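PDB 4UXD: 2-dehydro-3-deoxy-d-gluconate/2-dehydro-3-deoxy-phosphogluconate aldolase from Picrophilus torridus, which acts as an aldolase of the dihydrodipicolinate synthetase family, with a beta/alpha-barrel fold extended by C-terminal helices, in an assembly of four chains. Local coordinates for residues 27-32 against 61-66; 92-97 against 116-121; 268-273 against 289-294; 225-230 against 258-263. All blocks are in the same frame, centred on the assembly; numbering follows the deposited sequence.

From the N terminus, contact 1 closes the loop that carries helix 44-56 and contact 2 the one that carries helix 103-115; each joins the strands of a beta-alpha-beta unit of the barrel. Contact 4 then spans helix 233-240 and most of helix 245-264, and contact 3 closes the last loop, which runs through the rest of helix 270-279. The four loops follow one another in series, so none nests in or crosses another. In space they connect: strand 61-63 pairs with strand 95-97, joining contacts 1 and 2, while Val29 and Pro31 bond to 225-230, joining contact 1 to contact 4. Tyr272 links contacts 3 and 4, tying the C-terminal helices to the barrel.

Contact 1: 27-32 against 61-66; sequences GIVCPM and YLFPMG
With CG1 of Val29 anti to the backbone N (chi1 179°), its two methyls divide the work along strand 61-63: CG1 lies 3.6 Å from Phe63 CB, and CG2 sits 3.8 Å from Tyr61 CD1. Met32 runs out extended through chi2 (177°), which carries SD to 3.9 Å from Leu62 CB and beside the Pro64 ring. These groups lie along two neighbouring parallel strands of the beta/alpha barrel, 27-31 and 61-63, joined through helix 44-56 as a beta-alpha-beta unit. Val29, Pro31, Tyr61 and Phe63 share one face, where Phe63 also makes a cation-pi contact with Lys182; Cys30 and Leu62 take the other, against Leu54 of helix 44-56. The backbone ladder starts at Tyr61 N to Ile28 O, goes on through Cys30 N to Tyr61 O and Phe63 N to Cys30 O, and finishes with Met32 N donating to Phe63 O at 3.0 Å from well above the carbonyl plane. Beyond that last rung the strands part, and water takes over: one molecule bridges Met32 O to Met65 N, and a second donates to both Met32 O and Phe63 O while accepting from Gly66 N at 2.6 Å. Phe63 O is thus gripped twice, and the buried backbone groups of Met32, Met65 and Gly66 are satisfied by water where direct pairing has stopped.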
# COMPACT_ATOMS: atom_id res chain seq x y z
N GLY A 27 20.28 25.17 -9.34
CA GLY A 27 21.50 24.79 -8.64
C GLY A 27 21.26 23.84 -7.47
O GLY A 27 20.26 23.11 -7.43
N ILE A 28 22.18 23.87 -6.51
CA ILE A 28 22.20 22.91 -5.42
C ILE A 28 21.73 23.50 -4.11
O ILE A 28 22.26 24.50 -3.62
CB ILE A 28 23.61 22.34 -5.24
CG1 ILE A 28 24.07 21.67 -6.55
CG2 ILE A 28 23.66 21.34 -4.06
CD1 ILE A 28 23.18 20.54 -7.00
N VAL A 29 20.72 22.85 -3.55
CA VAL A 29 20.07 23.27 -2.33
C VAL A 29 20.42 22.28 -1.23
O VAL A 29 20.16 21.09 -1.40
CB VAL A 29 18.54 23.29 -2.50
CG1 VAL A 29 17.83 23.70 -1.21
CG2 VAL A 29 18.16 24.19 -3.65
N CYS A 30 20.98 22.74 -0.10
CA CYS A 30 21.18 21.83 1.03
C CYS A 30 19.98 21.80 1.98
O CYS A 30 19.69 22.79 2.65
CB CYS A 30 22.41 22.18 1.83
SG CYS A 30 22.54 21.15 3.33
N PRO A 31 19.28 20.65 2.06
CA PRO A 31 18.28 20.56 3.12
C PRO A 31 19.00 20.30 4.43
O PRO A 31 19.39 19.16 4.74
CB PRO A 31 17.40 19.40 2.67
CG PRO A 31 18.31 18.50 1.91
CD PRO A 31 19.44 19.38 1.34
N MET A 32 19.22 21.38 5.18
CA MET A 32 20.09 21.36 6.35
C MET A 32 19.58 20.43 7.45
O MET A 32 18.39 20.44 7.78
CB MET A 32 20.23 22.76 6.94
CG MET A 32 20.81 23.79 6.00
SD MET A 32 20.87 25.44 6.74
CE MET A 32 22.02 25.13 8.09
N TYR A 61 21.88 27.31 -2.17
CA TYR A 61 20.82 27.65 -1.24
C TYR A 61 20.92 26.85 0.04
O TYR A 61 21.31 25.68 0.04
CB TYR A 61 19.44 27.42 -1.87
CG TYR A 61 19.22 28.18 -3.15
CD1 TYR A 61 19.60 27.64 -4.36
CD2 TYR A 61 18.63 29.43 -3.14
CE1 TYR A 61 19.39 28.33 -5.54
CE2 TYR A 61 18.42 30.12 -4.32
CZ TYR A 61 18.81 29.57 -5.51
OH TYR A 61 18.61 30.25 -6.69
N LEU A 62 20.60 27.53 1.14
CA LEU A 62 20.41 26.89 2.43
C LEU A 62 18.92 26.73 2.63
O LEU A 62 18.14 27.69 2.45
CB LEU A 62 21.00 27.71 3.57
CG LEU A 62 22.43 28.22 3.43
CD1 LEU A 62 22.94 28.71 4.79
CD2 LEU A 62 23.34 27.16 2.83
N PHE A 63 18.55 25.51 3.00
CA PHE A 63 17.18 25.13 3.25
C PHE A 63 17.07 24.61 4.68
O PHE A 63 17.08 23.41 4.92
CB PHE A 63 16.72 24.07 2.24
CG PHE A 63 15.35 23.50 2.51
CD1 PHE A 63 14.44 24.15 3.34
CD2 PHE A 63 14.98 22.29 1.93
CE1 PHE A 63 13.20 23.63 3.57
CE2 PHE A 63 13.74 21.76 2.17
CZ PHE A 63 12.84 22.43 2.98
N PRO A 64 16.96 25.52 5.65
CA PRO A 64 16.77 25.08 7.03
C PRO A 64 15.35 24.59 7.30
O PRO A 64 14.40 25.12 6.71
CB PRO A 64 17.07 26.35 7.84
CG PRO A 64 16.70 27.47 6.92
CD PRO A 64 17.04 26.99 5.54
N MET A 65 15.23 23.59 8.17
CA MET A 65 13.95 23.05 8.64
C MET A 65 13.13 22.42 7.51
O MET A 65 11.92 22.60 7.41
CB MET A 65 13.14 24.15 9.35
CG MET A 65 13.71 24.56 10.71
SD MET A 65 13.63 23.24 11.95
CE MET A 65 14.59 23.96 13.28
N GLY A 66 13.82 21.67 6.66
CA GLY A 66 13.16 20.72 5.77
C GLY A 66 12.97 19.41 6.52
O GLY A 66 13.14 19.37 7.76
O HOH W 1 17.46 22.58 9.27
O HOH W 2 16.27 20.91 6.07

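Contact 2: 92-97 against 116-121; sequences KPIMAG and IGIEAA
Glu119 reaches back along the 92-97 segment and takes hold of its backbone just before strand 95-97 begins. That strand pairs in parallel with strand 120-123, and helix 103-115 connects them: one beta-alpha-beta unit of the barrel. At the start of the Glu119 side chain, CB packs 3.6 Å from Ile94 O. The chain then bends at chi2 (90°), which folds the carboxylate over Pro93, with CD 3.5 Å from Pro93 CA. At the tip the two oxygens part company. OE1 accepts from Ile94 N at 3.0 Å in an almost straight bond (172°), although the donor stands well above the carboxylate plane; OE2 rests against the proline, 3.5 Å from Pro93 CB. Arg87 of helix 76-88 forms a salt bridge to the same OE1 and also bonds to Gly117 O, so it probably helps to steady both the carboxylate and the turn that precedes it. In that turn Gly117, with positive phi, is the C-prime residue of the Schellman motif that ends helix 103-115. Next along, Ile118 lays CG2 against Ile94 CG2 at 3.7 Å and against Ala96 CB at 3.8 Å, filling the face turned to the helices. Ala120 and Met95 share the other face, where both also touch Leu152 of strand 150-155. The strands themselves are joined by Ala120 N to Ile94 O and, at the tight end, by Ala96 N to Ala120 O at 2.7 Å.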
# COMPACT_ATOMS: atom_id res chain seq x y z
N LYS A 92 24.19 33.45 2.14
CA LYS A 92 23.62 32.59 1.11
C LYS A 92 22.13 32.85 1.07
O LYS A 92 21.52 33.15 2.10
CB LYS A 92 23.89 31.11 1.40
CG LYS A 92 25.32 30.67 1.17
CD LYS A 92 25.65 30.66 -0.30
CE LYS A 92 26.98 30.02 -0.53
NZ LYS A 92 27.23 29.88 -1.97
N PRO A 93 21.53 32.79 -0.12
CA PRO A 93 20.07 32.89 -0.18
C PRO A 93 19.40 31.68 0.49
O PRO A 93 19.81 30.53 0.31
CB PRO A 93 19.79 32.94 -1.69
CG PRO A 93 20.96 32.28 -2.33
CD PRO A 93 22.14 32.62 -1.45
N ILE A 94 18.37 31.95 1.28
CA ILE A 94 17.73 30.96 2.14
C ILE A 94 16.34 30.63 1.63
O ILE A 94 15.59 31.53 1.21
CB ILE A 94 17.66 31.46 3.61
CG1 ILE A 94 19.07 31.59 4.18
CG2 ILE A 94 16.86 30.50 4.50
CD1 ILE A 94 19.15 32.28 5.51
N MET A 95 16.01 29.34 1.65
CA MET A 95 14.64 28.86 1.50
C MET A 95 14.18 28.31 2.84
O MET A 95 14.66 27.27 3.27
CB MET A 95 14.54 27.75 0.45
CG MET A 95 15.24 28.01 -0.84
SD MET A 95 15.11 26.55 -1.90
CE MET A 95 15.65 27.21 -3.48
N ALA A 96 13.26 28.99 3.50
CA ALA A 96 12.86 28.57 4.83
C ALA A 96 11.79 27.49 4.78
O ALA A 96 10.74 27.65 4.15
CB ALA A 96 12.35 29.77 5.63
N GLY A 97 12.04 26.37 5.45
CA GLY A 97 11.00 25.39 5.64
C GLY A 97 9.99 26.00 6.57
O GLY A 97 10.30 26.25 7.72
N ILE A 116 12.74 39.09 8.19
CA ILE A 116 14.18 39.02 8.47
C ILE A 116 14.97 38.78 7.17
O ILE A 116 16.14 38.42 7.21
CB ILE A 116 14.55 37.91 9.51
CG1 ILE A 116 14.25 36.49 9.01
CG2 ILE A 116 13.81 38.15 10.83
CD1 ILE A 116 14.94 35.39 9.83
N GLY A 117 14.30 38.97 6.04
CA GLY A 117 14.95 38.86 4.74
C GLY A 117 15.35 37.47 4.28
O GLY A 117 16.43 37.28 3.71
N ILE A 118 14.50 36.48 4.50
CA ILE A 118 14.72 35.17 3.90
C ILE A 118 14.05 35.22 2.54
O ILE A 118 12.91 35.63 2.42
CB ILE A 118 14.18 34.00 4.78
CG1 ILE A 118 15.20 33.67 5.89
CG2 ILE A 118 13.93 32.75 3.97
CD1 ILE A 118 14.61 32.97 7.09
N GLU A 119 14.79 34.84 1.52
CA GLU A 119 14.35 34.97 0.14
C GLU A 119 13.10 34.16 -0.21
O GLU A 119 12.23 34.64 -0.95
CB GLU A 119 15.48 34.56 -0.81
CG GLU A 119 16.58 35.58 -0.97
CD GLU A 119 17.70 35.43 0.03
OE1 GLU A 119 17.50 34.82 1.10
OE2 GLU A 119 18.80 35.95 -0.26
N ALA A 120 13.02 32.93 0.29
CA ALA A 120 11.97 32.02 -0.16
C ALA A 120 11.43 31.16 0.96
O ALA A 120 12.13 30.89 1.94
CB ALA A 120 12.49 31.13 -1.29
N ALA A 121 10.18 30.76 0.82
CA ALA A 121 9.57 29.80 1.72
C ALA A 121 9.48 28.48 0.99
O ALA A 121 9.49 28.46 -0.25
CB ALA A 121 8.21 30.25 2.18

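Contact 3: 268-273 against 289-294; sequences FPNAYY and PMYRVG
Met290 sets its methyl squarely on the Tyr273 ring. CE stands 3.3 Å from the ring centroid and only 1° off the normal, so all six ring carbons are about equally far from it, and the two side chains run nearly at right angles. This is a CH-pi contact with a Met-aromatic character: the bend at chi3 (83°) turns the methyl down onto the face; SD stands farther out above the same ring, 5.0 Å from the centroid. The tyrosine hydroxyl bonds to Thr34 N and Thr68 O, which probably helps to fix the ring. One turn earlier Asn270 lies obliquely to the methionine and points its amide at the 289-294 chain. OD1 comes within 3.2 Å of Met290 CB and accepts a weak, bent hydrogen bond from Tyr291 N at 3.3 Å. On the other branch, ND2 donates to a water at 2.9 Å, and that water donates in turn to Pro289 O, so the amide grips the chain directly at one point and through water at another. Asn270 CB completes the contact 3.5 Å from Val293 CG2, in a part of the chain that is poorly ordered. The CB of Tyr291 points away from the helix, and the hydroxyl bonds to Asn132 of the second subunit. The whole contact straps the C-terminal tail across the start of helix 270-279, which packs through Ala271 on Leu263 of helix 245-264; farther along the tail, Gly294 N bonds to Glu274 of helix 270-279.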
# COMPACT_ATOMS: atom_id res chain seq x y z
N PHE A 268 15.53 6.94 8.65
CA PHE A 268 15.73 8.33 8.25
C PHE A 268 15.43 9.31 9.41
O PHE A 268 14.50 9.09 10.18
CB PHE A 268 14.84 8.65 7.04
CG PHE A 268 15.03 10.05 6.49
CD1 PHE A 268 14.27 11.11 6.98
CD2 PHE A 268 15.98 10.30 5.50
CE1 PHE A 268 14.44 12.40 6.48
CE2 PHE A 268 16.16 11.57 4.99
CZ PHE A 268 15.38 12.64 5.48
N PRO A 269 16.23 10.39 9.56
CA PRO A 269 17.45 10.82 8.88
C PRO A 269 18.67 10.65 9.76
O PRO A 269 19.68 11.34 9.60
CB PRO A 269 17.18 12.30 8.65
CG PRO A 269 16.46 12.71 9.93
CD PRO A 269 15.73 11.46 10.44
N ASN A 270 18.57 9.74 10.72
CA ASN A 270 19.54 9.67 11.80
C ASN A 270 20.98 9.53 11.31
O ASN A 270 21.88 10.19 11.83
CB ASN A 270 19.15 8.53 12.72
CG ASN A 270 17.80 8.77 13.39
OD1 ASN A 270 17.58 9.84 13.96
ND2 ASN A 270 16.89 7.80 13.28
N ALA A 271 21.20 8.71 10.28
CA ALA A 271 22.53 8.48 9.72
C ALA A 271 23.18 9.78 9.24
O ALA A 271 24.40 9.91 9.31
CB ALA A 271 22.46 7.48 8.59
N TYR A 272 22.37 10.72 8.75
CA TYR A 272 22.87 12.01 8.28
C TYR A 272 23.49 12.77 9.43
O TYR A 272 24.50 13.46 9.27
CB TYR A 272 21.75 12.85 7.65
CG TYR A 272 21.28 12.35 6.30
CD1 TYR A 272 20.49 11.20 6.19
CD2 TYR A 272 21.61 13.02 5.13
CE1 TYR A 272 20.06 10.74 4.96
CE2 TYR A 272 21.19 12.56 3.89
CZ TYR A 272 20.41 11.43 3.82
OH TYR A 272 19.99 10.98 2.59
N TYR A 273 22.87 12.63 10.60
CA TYR A 273 23.32 13.32 11.78
C TYR A 273 24.64 12.71 12.26
O TYR A 273 25.61 13.43 12.45
CB TYR A 273 22.22 13.30 12.86
CG TYR A 273 21.14 14.34 12.56
CD1 TYR A 273 20.19 14.12 11.57
CD2 TYR A 273 21.10 15.53 13.25
CE1 TYR A 273 19.23 15.07 11.28
CE2 TYR A 273 20.14 16.49 12.97
CZ TYR A 273 19.21 16.26 11.98
OH TYR A 273 18.25 17.21 11.71
N PRO A 289 11.84 11.20 18.40
CA PRO A 289 12.10 9.79 18.05
C PRO A 289 13.42 9.49 17.32
O PRO A 289 13.68 8.34 17.01
CB PRO A 289 10.92 9.44 17.14
CG PRO A 289 10.61 10.73 16.43
CD PRO A 289 10.96 11.84 17.41
N MET A 290 14.24 10.50 17.02
CA MET A 290 15.59 10.24 16.53
C MET A 290 16.31 9.32 17.52
O MET A 290 15.96 9.28 18.70
CB MET A 290 16.40 11.54 16.36
CG MET A 290 15.82 12.58 15.45
SD MET A 290 16.66 14.17 15.57
CE MET A 290 18.08 13.95 14.50
N TYR A 291 17.31 8.60 17.03
CA TYR A 291 18.18 7.85 17.92
C TYR A 291 19.50 7.51 17.21
O TYR A 291 19.56 7.49 15.98
CB TYR A 291 17.48 6.59 18.41
CG TYR A 291 17.21 5.56 17.34
CD1 TYR A 291 16.05 5.59 16.59
CD2 TYR A 291 18.12 4.54 17.10
CE1 TYR A 291 15.80 4.63 15.62
CE2 TYR A 291 17.89 3.59 16.14
CZ TYR A 291 16.73 3.63 15.40
OH TYR A 291 16.51 2.67 14.45
N ARG A 292 20.56 7.29 17.98
CA ARG A 292 21.88 6.97 17.40
C ARG A 292 21.83 5.62 16.68
O ARG A 292 21.17 4.69 17.13
CB ARG A 292 22.97 6.99 18.48
CG ARG A 292 24.23 6.13 18.23
CD ARG A 292 25.29 6.80 17.35
NE ARG A 292 26.61 6.71 17.99
CZ ARG A 292 27.52 5.77 17.73
NH1 ARG A 292 27.30 4.83 16.82
NH2 ARG A 292 28.67 5.79 18.39
N VAL A 293 22.56 5.52 15.58
CA VAL A 293 22.37 4.42 14.63
C VAL A 293 23.62 3.55 14.46
O VAL A 293 23.58 2.34 14.72
CB VAL A 293 21.94 5.00 13.26
CG1 VAL A 293 22.22 4.04 12.13
CG2 VAL A 293 20.46 5.34 13.29
N GLY A 294 24.71 4.17 14.03
CA GLY A 294 25.92 3.45 13.66
C GLY A 294 26.13 3.47 12.15
O GLY A 294 25.54 2.67 11.43
O HOH W 3 14.13 8.07 14.24

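Contact 4: 225-230 against 258-263; sequences CGTTNF and PLMKKL
The Thr227 methyl plugs into a three-sided seat on helix 245-264. CG2 lies 3.6 Å from Met260 SD, 3.8 Å from Leu259 CD2 and 3.8 Å from Leu263 CD1; the two leucines stand one helical turn apart, and Met260 crosses the threonine at about a right angle. Phe230 comes in against Leu263 from the opposite direction and presents its ring edge to the same leucines, with CZ 4.1 Å from Leu263 CD1 and CE1 4.3 Å from Leu259 CD2. Everything that meets here is apolar, because Thr227 keeps its hydroxyl between the backbone N and carbonyl carbon (chi1 64°) and uses it on Asp209, while the methyl goes to the helix. One shell out, a 3-10 turn fixes where Thr227 and Phe230 sit. Thr228 OG1 donates to Cys225 O at 2.8 Å, and the same oxygen also takes the Thr228 N-H. Asn229 ND2 donates at 2.7 Å to a lone pair of Gly226 O in a nearly straight bond (167°), and it bonds to Pro31 O as well, while OD1 takes Ile33 N; the turn is thereby laced to the first strand and the loop that follows it. Outside the two segments, the Phe230 ring stacks with Tyr275 of helix 270-279. This is the turn that follows strand 222-224, the last of the beta/alpha barrel, packed on the first of the C-terminal helices that this family adds to the barrel.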
# COMPACT_ATOMS: atom_id res chain seq x y z
N CYS A 225 19.52 18.19 -1.95
CA CYS A 225 20.27 16.98 -1.68
C CYS A 225 20.91 16.93 -0.30
O CYS A 225 21.90 17.59 -0.05
CB CYS A 225 21.35 16.82 -2.75
SG CYS A 225 20.71 16.86 -4.43
N GLY A 226 20.36 16.10 0.58
CA GLY A 226 20.81 16.02 1.96
C GLY A 226 22.28 15.64 2.15
O GLY A 226 22.88 16.00 3.16
N THR A 227 22.85 14.90 1.22
CA THR A 227 24.24 14.49 1.35
C THR A 227 25.21 15.68 1.33
O THR A 227 26.37 15.53 1.70
CB THR A 227 24.64 13.52 0.25
OG1 THR A 227 24.56 14.17 -1.04
CG2 THR A 227 23.75 12.29 0.29
N THR A 228 24.74 16.85 0.91
CA THR A 228 25.60 18.03 0.89
C THR A 228 25.93 18.52 2.32
O THR A 228 26.78 19.37 2.49
CB THR A 228 24.97 19.20 0.10
OG1 THR A 228 23.74 19.60 0.70
CG2 THR A 228 24.73 18.78 -1.33
N ASN A 229 25.27 17.96 3.32
CA ASN A 229 25.57 18.29 4.70
C ASN A 229 26.98 17.86 5.12
O ASN A 229 27.50 18.32 6.13
CB ASN A 229 24.54 17.66 5.64
CG ASN A 229 23.24 18.43 5.69
OD1 ASN A 229 23.13 19.42 6.41
ND2 ASN A 229 22.25 17.99 4.92
N PHE A 230 27.59 16.96 4.35
CA PHE A 230 28.89 16.40 4.71
C PHE A 230 29.62 15.80 3.51
O PHE A 230 30.59 15.08 3.66
CB PHE A 230 28.71 15.34 5.79
CG PHE A 230 27.48 14.51 5.60
CD1 PHE A 230 27.48 13.45 4.71
CD2 PHE A 230 26.32 14.81 6.29
CE1 PHE A 230 26.34 12.70 4.54
CE2 PHE A 230 25.18 14.06 6.12
CZ PHE A 230 25.19 13.01 5.24
N PRO A 258 26.48 5.34 -4.04
CA PRO A 258 26.93 4.40 -3.01
C PRO A 258 26.80 4.99 -1.61
O PRO A 258 26.51 4.26 -0.67
CB PRO A 258 28.39 4.15 -3.38
CG PRO A 258 28.42 4.41 -4.84
CD PRO A 258 27.54 5.60 -5.02
N LEU A 259 26.97 6.31 -1.50
CA LEU A 259 26.73 7.00 -0.23
C LEU A 259 25.25 6.98 0.16
O LEU A 259 24.92 6.76 1.34
CB LEU A 259 27.20 8.45 -0.30
CG LEU A 259 26.96 9.22 1.00
CD1 LEU A 259 27.81 8.64 2.12
CD2 LEU A 259 27.21 10.69 0.80
N MET A 260 24.38 7.24 -0.82
CA MET A 260 22.93 7.18 -0.61
C MET A 260 22.47 5.80 -0.15
O MET A 260 21.47 5.68 0.56
CB MET A 260 22.18 7.58 -1.88
CG MET A 260 22.04 9.09 -2.12
SD MET A 260 21.25 9.95 -0.72
CE MET A 260 19.55 9.43 -0.81
N LYS A 261 23.19 4.75 -0.56
CA LYS A 261 22.84 3.40 -0.17
C LYS A 261 23.20 3.16 1.28
O LYS A 261 22.41 2.59 2.04
CB LYS A 261 23.53 2.37 -1.04
CG LYS A 261 23.15 0.92 -0.70
CD LYS A 261 23.92 -0.08 -1.56
CE LYS A 261 23.64 -1.52 -1.14
NZ LYS A 261 24.68 -2.46 -1.63
N LYS A 262 24.42 3.57 1.65
CA LYS A 262 24.87 3.52 3.04
C LYS A 262 23.86 4.22 3.94
O LYS A 262 23.36 3.62 4.89
CB LYS A 262 26.26 4.17 3.19
CG LYS A 262 27.42 3.37 2.64
CD LYS A 262 27.92 2.33 3.65
CE LYS A 262 29.18 1.60 3.16
NZ LYS A 262 29.72 0.65 4.18
N LEU A 263 23.53 5.47 3.62
CA LEU A 263 22.62 6.28 4.44
C LEU A 263 21.19 5.69 4.56
O LEU A 263 20.49 5.95 5.54
CB LEU A 263 22.53 7.70 3.87
CG LEU A 263 23.82 8.53 3.98
CD1 LEU A 263 23.73 9.81 3.18
CD2 LEU A 263 24.16 8.85 5.45